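Local coordinates for protein thymine dioxygenase (Neurospora crassa, PDB 5C3Q) that probably oxidises the methyl group of thymine as a 2-oxoglutarate-dependent, non-haem iron dioxygenase with a double-stranded beta-helix core, at residues A[39-47]-A[266-274]; A[159-167]-A[180-189]. All coordinates share one frame; numbering follows the deposited sequence.

Overall arrangement
Contact 1 ties the end of helix 28-44 to the loop that leads into metal-binding strand 273-275, and contact 2 packs helix 147-173 against the short helix and turn just before strand 190-200; their centres lie about 19 Å apart. Helix 147-173 joins them: Phe42 of contact 1 meets Val165 of contact 2, CE2 to CG1 at 4.1 Å. Contact 1 reaches the active site directly through His273, which binds nickel with His216 and Asp218 and whose side chain comes within about 3 Å of 2-oxoglutarate and about 6 Å of thymine. Contact 2 stands further back; the side chain of Asn189 is about 9 Å from bound thymine and about 13 Å from bound 2-oxoglutaric acid.

Contact 1 (A[39-47]-A[266-274]); sequences LHGFQTAGF and DTIKSTVHR. With NI (nickel (II) ion), chain E; EDO (1,2-ethanediol), chain H.
The metal site forms one end of this contact, where the edge of the Phe47 ring points at a face of the His273 imidazole. Phe47 CZ lies 3.8 Å from His273 CG, and the planes stand 73° apart in a T-shaped pair. With CG in the crowded position between backbone N and carbonyl (chi1 52°), His273 sends NE2 to nickel at 2.2 Å; ND1, the second ring nitrogen, donates to Thr271 O in that carbonyl's plane, and bond and metal together hold the ring's rotation. Further from the metal, Thr271 OG1 donates to Ala45 O at 2.6 Å and accepts from 1,2-ethanediol O2. Gly46, at positive phi after the helix, brings its CA to 3.3 Å from Lys269 O. At the helix end Lys269 N gives Phe42 O a nearly straight bond of 2.9 Å (177°), while the bent Lys269 chain lays CE 3.1 Å from Gln43 O. Ile268 sets CG2 3.9 Å from Phe42 CB and CD1 against Leu39 CD1. Water 1 accepts from Gln43 NE2 and donates to Thr267 OG1, itself hydrogen-bonded to Ser264 O. His273, His216 and Asp218 form the two-histidine, one-carboxylate facial triad of the double-stranded beta-helix oxygenases.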
loop_
_atom_site.group_PDB
_atom_site.type_symbol
_atom_site.label_atom_id
_atom_site.label_comp_id
_atom_site.label_asym_id
_atom_site.label_seq_id
_atom_site.Cartn_x
_atom_site.Cartn_y
_atom_site.Cartn_z
ATOM N N LEU A 39 -6.978 -10.159 12.679
ATOM C CA LEU A 39 -5.654 -10.559 13.151
ATOM C C LEU A 39 -5.192 -11.880 12.529
ATOM O O LEU A 39 -4.058 -11.988 12.081
ATOM C CB LEU A 39 -5.629 -10.669 14.674
ATOM C CG LEU A 39 -4.286 -11.105 15.272
ATOM C CD1 LEU A 39 -3.179 -10.126 14.912
ATOM C CD2 LEU A 39 -4.394 -11.264 16.777
ATOM N N HIS A 40 -6.070 -12.876 12.498
ATOM C CA HIS A 40 -5.724 -14.172 11.921
ATOM C C HIS A 40 -5.302 -14.027 10.456
ATOM O O HIS A 40 -4.356 -14.680 10.016
ATOM C CB HIS A 40 -6.885 -15.154 12.050
ATOM C CG HIS A 40 -6.549 -16.542 11.601
ATOM N ND1 HIS A 40 -5.782 -17.402 12.355
ATOM C CD2 HIS A 40 -6.866 -17.213 10.472
ATOM C CE1 HIS A 40 -5.644 -18.546 11.713
ATOM N NE2 HIS A 40 -6.293 -18.459 10.566
ATOM N N GLY A 41 -5.994 -13.161 9.717
ATOM C CA GLY A 41 -5.620 -12.834 8.336
ATOM C C GLY A 41 -4.212 -12.270 8.216
ATOM O O GLY A 41 -3.435 -12.698 7.359
ATOM N N PHE A 42 -3.876 -11.312 9.074
ATOM C CA PHE A 42 -2.532 -10.730 9.074
ATOM C C PHE A 42 -1.466 -11.740 9.516
ATOM O O PHE A 42 -0.337 -11.692 9.039
ATOM C CB PHE A 42 -2.463 -9.476 9.951
ATOM C CG PHE A 42 -3.200 -8.282 9.386
ATOM C CD1 PHE A 42 -3.001 -7.873 8.073
ATOM C CD2 PHE A 42 -4.080 -7.555 10.181
ATOM C CE1 PHE A 42 -3.667 -6.775 7.559
ATOM C CE2 PHE A 42 -4.749 -6.455 9.672
ATOM C CZ PHE A 42 -4.541 -6.061 8.360
ATOM N N GLN A 43 -1.826 -12.655 10.414
ATOM C CA GLN A 43 -0.880 -13.654 10.923
ATOM C C GLN A 43 -0.601 -14.807 9.955
ATOM O O GLN A 43 0.347 -15.559 10.161
ATOM C CB GLN A 43 -1.374 -14.243 12.253
ATOM C CG GLN A 43 -1.342 -13.276 13.427
ATOM C CD GLN A 43 -1.928 -13.875 14.693
ATOM O OE1 GLN A 43 -2.797 -14.735 14.636
ATOM N NE2 GLN A 43 -1.465 -13.409 15.842
ATOM N N THR A 44 -1.416 -14.954 8.914
ATOM C CA THR A 44 -1.315 -16.102 8.017
ATOM C C THR A 44 -0.974 -15.649 6.601
ATOM O O THR A 44 0.089 -15.992 6.078
ATOM C CB THR A 44 -2.612 -16.937 8.039
ATOM O OG1 THR A 44 -3.741 -16.097 7.771
ATOM C CG2 THR A 44 -2.789 -17.591 9.404
ATOM N N ALA A 45 -1.853 -14.853 6.000
ATOM C CA ALA A 45 -1.661 -14.364 4.632
ATOM C C ALA A 45 -0.906 -13.039 4.564
ATOM O O ALA A 45 -0.262 -12.743 3.557
ATOM C CB ALA A 45 -3.005 -14.215 3.941
ATOM N N GLY A 46 -1.010 -12.234 5.616
ATOM C CA GLY A 46 -0.455 -10.883 5.612
ATOM C C GLY A 46 -1.349 -9.883 4.906
ATOM O O GLY A 46 -1.039 -8.691 4.872
ATOM N N PHE A 47 -2.466 -10.377 4.365
ATOM C CA PHE A 47 -3.404 -9.616 3.547
ATOM C C PHE A 47 -4.827 -9.933 4.001
ATOM O O PHE A 47 -5.125 -11.081 4.344
ATOM C CB PHE A 47 -3.283 -10.042 2.078
ATOM C CG PHE A 47 -2.333 -9.209 1.266
ATOM C CD1 PHE A 47 -0.959 -9.368 1.395
ATOM C CD2 PHE A 47 -2.811 -8.292 0.351
ATOM C CE1 PHE A 47 -0.082 -8.602 0.639
ATOM C CE2 PHE A 47 -1.940 -7.522 -0.409
ATOM C CZ PHE A 47 -0.575 -7.684 -0.266
ATOM N N ASP A 266 7.476 -10.990 14.023
ATOM C CA ASP A 266 7.086 -11.908 12.944
ATOM C C ASP A 266 5.868 -12.796 13.230
ATOM O O ASP A 266 5.718 -13.848 12.612
ATOM C CB ASP A 266 8.283 -12.768 12.498
ATOM C CG ASP A 266 9.336 -11.962 11.760
ATOM O OD1 ASP A 266 8.997 -10.895 11.208
ATOM O OD2 ASP A 266 10.503 -12.396 11.730
ATOM N N THR A 267 4.991 -12.381 14.140
ATOM C CA THR A 267 3.710 -13.073 14.294
ATOM C C THR A 267 2.754 -12.610 13.191
ATOM O O THR A 267 1.868 -13.351 12.788
ATOM C CB THR A 267 3.080 -12.874 15.688
ATOM O OG1 THR A 267 2.929 -11.480 15.965
ATOM C CG2 THR A 267 3.946 -13.510 16.757
ATOM N N ILE A 268 2.954 -11.382 12.710
ATOM C CA ILE A 268 2.229 -10.849 11.559
ATOM C C ILE A 268 3.134 -10.880 10.326
ATOM O O ILE A 268 4.326 -10.583 10.421
ATOM C CB ILE A 268 1.714 -9.424 11.841
ATOM C CG1 ILE A 268 0.531 -9.508 12.817
ATOM C CG2 ILE A 268 1.310 -8.729 10.540
ATOM C CD1 ILE A 268 0.069 -8.189 13.389
ATOM N N LYS A 269 2.559 -11.248 9.178
ATOM C CA LYS A 269 3.316 -11.436 7.940
ATOM C C LYS A 269 3.265 -10.198 7.052
ATOM O O LYS A 269 2.221 -9.562 6.935
ATOM C CB LYS A 269 2.766 -12.625 7.132
ATOM C CG LYS A 269 2.470 -13.883 7.929
ATOM C CD LYS A 269 3.712 -14.483 8.565
ATOM C CE LYS A 269 3.349 -15.728 9.362
ATOM N NZ LYS A 269 4.531 -16.450 9.887
ATOM N N SER A 270 4.396 -9.866 6.433
ATOM C CA SER A 270 4.446 -8.874 5.367
ATOM C C SER A 270 4.765 -9.623 4.084
ATOM O O SER A 270 5.851 -10.175 3.942
ATOM C CB SER A 270 5.511 -7.814 5.633
ATOM O OG SER A 270 5.531 -6.875 4.566
ATOM N N THR A 271 3.813 -9.641 3.160
ATOM C CA THR A 271 3.833 -10.588 2.045
ATOM C C THR A 271 4.186 -9.905 0.733
ATOM O O THR A 271 3.759 -8.775 0.470
ATOM C CB THR A 271 2.467 -11.290 1.936
ATOM O OG1 THR A 271 2.170 -11.901 3.197
ATOM C CG2 THR A 271 2.454 -12.361 0.853
ATOM N N VAL A 272 4.962 -10.613 -0.083
ATOM C CA VAL A 272 5.433 -10.108 -1.363
ATOM C C VAL A 272 4.251 -10.025 -2.321
ATOM O O VAL A 272 3.431 -10.943 -2.389
ATOM C CB VAL A 272 6.538 -11.014 -1.952
ATOM C CG1 VAL A 272 6.953 -10.558 -3.349
ATOM C CG2 VAL A 272 7.757 -11.042 -1.029
ATOM N N HIS A 273 4.170 -8.913 -3.049
ATOM C CA HIS A 273 3.125 -8.705 -4.038
ATOM C C HIS A 273 3.646 -7.880 -5.213
ATOM O O HIS A 273 4.708 -7.265 -5.134
ATOM C CB HIS A 273 1.904 -8.036 -3.397
ATOM C CG HIS A 273 2.228 -6.798 -2.627
ATOM N ND1 HIS A 273 2.932 -6.821 -1.440
ATOM C CD2 HIS A 273 1.949 -5.499 -2.874
ATOM C CE1 HIS A 273 3.073 -5.586 -0.994
ATOM N NE2 HIS A 273 2.486 -4.768 -1.845
ATOM N N ARG A 274 2.887 -7.887 -6.305
ATOM C CA ARG A 274 3.285 -7.229 -7.543
ATOM C C ARG A 274 2.042 -6.915 -8.360
ATOM O O ARG A 274 0.939 -7.333 -8.003
ATOM C CB ARG A 274 4.229 -8.128 -8.350
ATOM C CG ARG A 274 3.556 -9.336 -8.985
ATOM C CD ARG A 274 4.561 -10.307 -9.578
ATOM N NE ARG A 274 3.890 -11.411 -10.261
ATOM C CZ ARG A 274 4.499 -12.329 -11.007
ATOM N NH1 ARG A 274 5.815 -12.299 -11.186
ATOM N NH2 ARG A 274 3.783 -13.281 -11.589
HETATM NI NI NI E . 2.888 -2.622 -2.379
HETATM C C1 EDO H . 2.116 -15.786 3.094
HETATM O O1 EDO H . 2.966 -16.830 2.604
HETATM C C2 EDO H . 2.818 -15.082 4.249
HETATM O O2 EDO H . 3.768 -14.130 3.749
HETATM O O HOH W 1 0.199 -11.309 16.630
HETATM O O HOH W 2 1.497 -8.080 3.672
HETATM O O HOH W 3 0.956 -2.026 -1.489
#

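Contact 2 (A[159-167]-A[180-189]); sequences KALHIEVMR and FDSFVDVGDN
Met166 and Phe180 meet at the apolar centre, the methyl CE standing over the middle of the ring, 3.7 Å from its centroid and 7° off the normal: a CH-pi contact within a Met-aromatic pair. Bends at chi2 (-46°) and chi3 (-68°) fold the thioether back over that face. Next to them Val184 parts its methyls, CG1 going to His162 CE1 at 3.5 Å and CG2 to Ile163 CG1 at 3.9 Å. Outward, water 4 lies in the His162 ring plane, 2.8 Å from ND1, with Val184 O and Asn189 OD1 among more acceptors than its two protons can serve; Asn189 ND2 turns to Tyr293. At the polar edge Arg167 grips Asp181 side-on: NE meets the syn lone pair of OD1 at 3.2 Å, while NH2 reaches OD2 at 2.8 Å from above the carboxylate plane. A methionine in place of Arg167 would probably leave the Asp181 carboxylate without its cationic mate, still bound by Asn178 and water 5 but freer to turn. Ile163 CG2 rests against one guanidinium face. The apolar side chains probably set how closely 180-189 packs on helix 147-173, while the directional salt bridge is likely to set its orientation.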
loop_
_atom_site.group_PDB
_atom_site.type_symbol
_atom_site.label_atom_id
_atom_site.label_comp_id
_atom_site.label_asym_id
_atom_site.label_seq_id
_atom_site.Cartn_x
_atom_site.Cartn_y
_atom_site.Cartn_z
ATOM N N LYS A 159 -6.379 7.989 7.318
ATOM C CA LYS A 159 -5.687 8.111 8.604
ATOM C C LYS A 159 -6.567 7.579 9.737
ATOM O O LYS A 159 -6.089 6.870 10.623
ATOM C CB LYS A 159 -5.309 9.579 8.853
ATOM C CG LYS A 159 -4.867 9.936 10.265
ATOM C CD LYS A 159 -4.654 11.441 10.372
ATOM C CE LYS A 159 -4.512 11.900 11.807
ATOM N NZ LYS A 159 -4.444 13.389 11.888
ATOM N N ALA A 160 -7.852 7.920 9.694
ATOM C CA ALA A 160 -8.819 7.423 10.676
ATOM C C ALA A 160 -9.008 5.904 10.568
ATOM O O ALA A 160 -9.084 5.218 11.582
ATOM C CB ALA A 160 -10.152 8.140 10.523
ATOM N N LEU A 161 -9.070 5.380 9.344
ATOM C CA LEU A 161 -9.195 3.929 9.142
ATOM C C LEU A 161 -7.968 3.164 9.646
ATOM O O LEU A 161 -8.096 2.076 10.208
ATOM C CB LEU A 161 -9.446 3.608 7.665
ATOM C CG LEU A 161 -9.698 2.143 7.302
ATOM C CD1 LEU A 161 -10.831 1.545 8.124
ATOM C CD2 LEU A 161 -9.997 2.011 5.816
ATOM N N HIS A 162 -6.781 3.728 9.443
ATOM C CA HIS A 162 -5.551 3.151 9.987
ATOM C C HIS A 162 -5.675 2.930 11.492
ATOM O O HIS A 162 -5.395 1.838 11.997
ATOM C CB HIS A 162 -4.358 4.066 9.701
ATOM C CG HIS A 162 -3.058 3.569 10.256
ATOM N ND1 HIS A 162 -2.073 4.417 10.712
ATOM C CD2 HIS A 162 -2.577 2.313 10.422
ATOM C CE1 HIS A 162 -1.044 3.707 11.138
ATOM N NE2 HIS A 162 -1.323 2.427 10.971
ATOM N N ILE A 163 -6.095 3.974 12.197
ATOM C CA ILE A 163 -6.253 3.908 13.648
ATOM C C ILE A 163 -7.209 2.775 14.031
ATOM O O ILE A 163 -6.931 2.027 14.962
ATOM C CB ILE A 163 -6.719 5.268 14.223
ATOM C CG1 ILE A 163 -5.574 6.284 14.136
ATOM C CG2 ILE A 163 -7.171 5.139 15.677
ATOM C CD1 ILE A 163 -6.010 7.732 14.259
ATOM N N GLU A 164 -8.308 2.630 13.290
ATOM C CA GLU A 164 -9.316 1.609 13.602
ATOM C C GLU A 164 -8.831 0.191 13.302
ATOM O O GLU A 164 -9.126 -0.730 14.055
ATOM C CB GLU A 164 -10.633 1.881 12.857
ATOM C CG GLU A 164 -11.299 3.218 13.180
ATOM C CD GLU A 164 -11.970 3.273 14.546
ATOM O OE1 GLU A 164 -11.720 2.394 15.406
ATOM O OE2 GLU A 164 -12.758 4.225 14.770
ATOM N N VAL A 165 -8.093 0.012 12.207
ATOM C CA VAL A 165 -7.528 -1.299 11.882
ATOM C C VAL A 165 -6.518 -1.734 12.946
ATOM O O VAL A 165 -6.507 -2.894 13.344
ATOM C CB VAL A 165 -6.877 -1.341 10.477
ATOM C CG1 VAL A 165 -6.147 -2.662 10.257
ATOM C CG2 VAL A 165 -7.932 -1.162 9.397
ATOM N N MET A 166 -5.685 -0.808 13.414
ATOM C CA MET A 166 -4.733 -1.119 14.485
ATOM C C MET A 166 -5.466 -1.468 15.783
ATOM O O MET A 166 -5.037 -2.364 16.514
ATOM C CB MET A 166 -3.750 0.031 14.715
ATOM C CG MET A 166 -2.821 0.332 13.541
ATOM S SD MET A 166 -2.026 -1.086 12.747
ATOM C CE MET A 166 -0.904 -1.648 14.022
ATOM N N ARG A 167 -6.580 -0.785 16.054
ATOM C CA ARG A 167 -7.427 -1.136 17.199
ATOM C C ARG A 167 -7.966 -2.561 17.074
ATOM O O ARG A 167 -7.988 -3.293 18.056
ATOM C CB ARG A 167 -8.583 -0.145 17.367
ATOM C CG ARG A 167 -8.150 1.172 17.972
ATOM C CD ARG A 167 -9.274 2.194 18.008
ATOM N NE ARG A 167 -8.776 3.476 18.494
ATOM C CZ ARG A 167 -9.480 4.604 18.537
ATOM N NH1 ARG A 167 -10.740 4.640 18.119
ATOM N NH2 ARG A 167 -8.914 5.713 19.004
ATOM N N PHE A 180 -2.138 0.955 20.160
ATOM C CA PHE A 180 -1.432 1.555 19.030
ATOM C C PHE A 180 -1.680 3.056 18.842
ATOM O O PHE A 180 -0.943 3.704 18.097
ATOM C CB PHE A 180 -1.776 0.821 17.736
ATOM C CG PHE A 180 -1.294 -0.594 17.705
ATOM C CD1 PHE A 180 0.059 -0.873 17.570
ATOM C CD2 PHE A 180 -2.189 -1.649 17.806
ATOM C CE1 PHE A 180 0.513 -2.179 17.538
ATOM C CE2 PHE A 180 -1.744 -2.957 17.776
ATOM C CZ PHE A 180 -0.391 -3.225 17.641
ATOM N N ASP A 181 -2.694 3.607 19.508
ATOM C CA ASP A 181 -3.089 5.004 19.287
ATOM C C ASP A 181 -1.909 5.974 19.388
ATOM O O ASP A 181 -1.718 6.807 18.509
ATOM C CB ASP A 181 -4.193 5.432 20.265
ATOM C CG ASP A 181 -5.557 4.848 19.915
ATOM O OD1 ASP A 181 -5.643 3.964 19.036
ATOM O OD2 ASP A 181 -6.557 5.274 20.531
ATOM N N SER A 182 -1.114 5.841 20.443
ATOM C CA SER A 182 0.005 6.753 20.693
ATOM C C SER A 182 1.181 6.524 19.738
ATOM O O SER A 182 2.064 7.369 19.632
ATOM C CB SER A 182 0.479 6.628 22.143
ATOM O OG SER A 182 1.183 5.417 22.345
ATOM N N PHE A 183 1.187 5.381 19.055
ATOM C CA PHE A 183 2.212 5.061 18.064
ATOM C C PHE A 183 1.833 5.500 16.646
ATOM O O PHE A 183 2.693 5.544 15.773
ATOM C CB PHE A 183 2.481 3.549 18.042
ATOM C CG PHE A 183 3.254 3.039 19.229
ATOM C CD1 PHE A 183 4.640 3.070 19.235
ATOM C CD2 PHE A 183 2.597 2.482 20.317
ATOM C CE1 PHE A 183 5.358 2.578 20.316
ATOM C CE2 PHE A 183 3.307 1.992 21.401
ATOM C CZ PHE A 183 4.691 2.042 21.402
ATOM N N VAL A 184 0.553 5.789 16.406
ATOM C CA VAL A 184 0.070 6.101 15.051
ATOM C C VAL A 184 -0.745 7.397 14.911
ATOM O O VAL A 184 -1.173 7.730 13.807
ATOM C CB VAL A 184 -0.780 4.937 14.473
ATOM C CG1 VAL A 184 -0.000 3.629 14.504
ATOM C CG2 VAL A 184 -2.110 4.791 15.208
ATOM N N ASP A 185 -0.945 8.138 16.001
ATOM C CA ASP A 185 -1.875 9.281 15.985
ATOM C C ASP A 185 -1.410 10.517 15.191
ATOM O O ASP A 185 -2.227 11.382 14.867
ATOM C CB ASP A 185 -2.280 9.697 17.415
ATOM C CG ASP A 185 -1.090 10.007 18.313
ATOM O OD1 ASP A 185 0.071 10.022 17.837
ATOM O OD2 ASP A 185 -1.325 10.239 19.515
ATOM N N VAL A 186 -0.118 10.607 14.882
ATOM C CA VAL A 186 0.411 11.753 14.127
ATOM C C VAL A 186 -0.017 11.710 12.652
ATOM O O VAL A 186 -0.208 12.752 12.020
ATOM C CB VAL A 186 1.951 11.845 14.252
ATOM C CG1 VAL A 186 2.527 12.908 13.327
ATOM C CG2 VAL A 186 2.339 12.141 15.695
ATOM N N GLY A 187 -0.176 10.510 12.106
ATOM C CA GLY A 187 -0.590 10.356 10.716
ATOM C C GLY A 187 0.545 10.611 9.741
ATOM O O GLY A 187 0.357 11.280 8.725
ATOM N N ASP A 188 1.721 10.066 10.048
ATOM C CA ASP A 188 2.895 10.173 9.182
ATOM C C ASP A 188 2.777 9.174 8.028
ATOM O O ASP A 188 3.638 8.324 7.832
ATOM C CB ASP A 188 4.179 9.919 9.985
ATOM C CG ASP A 188 4.536 11.070 10.901
ATOM O OD1 ASP A 188 4.348 12.236 10.504
ATOM O OD2 ASP A 188 5.016 10.810 12.019
ATOM N N ASN A 189 1.707 9.320 7.257
ATOM C CA ASN A 189 1.341 8.376 6.218
ATOM C C ASN A 189 1.592 8.968 4.835
ATOM O O ASN A 189 1.794 10.179 4.697
ATOM C CB ASN A 189 -0.132 8.013 6.392
ATOM C CG ASN A 189 -0.436 7.486 7.785
ATOM O OD1 ASN A 189 0.382 6.783 8.385
ATOM N ND2 ASN A 189 -1.602 7.836 8.315
HETATM O O HOH W 4 -0.903 6.878 11.118
HETATM O O HOH W 5 -4.919 2.347 17.011
#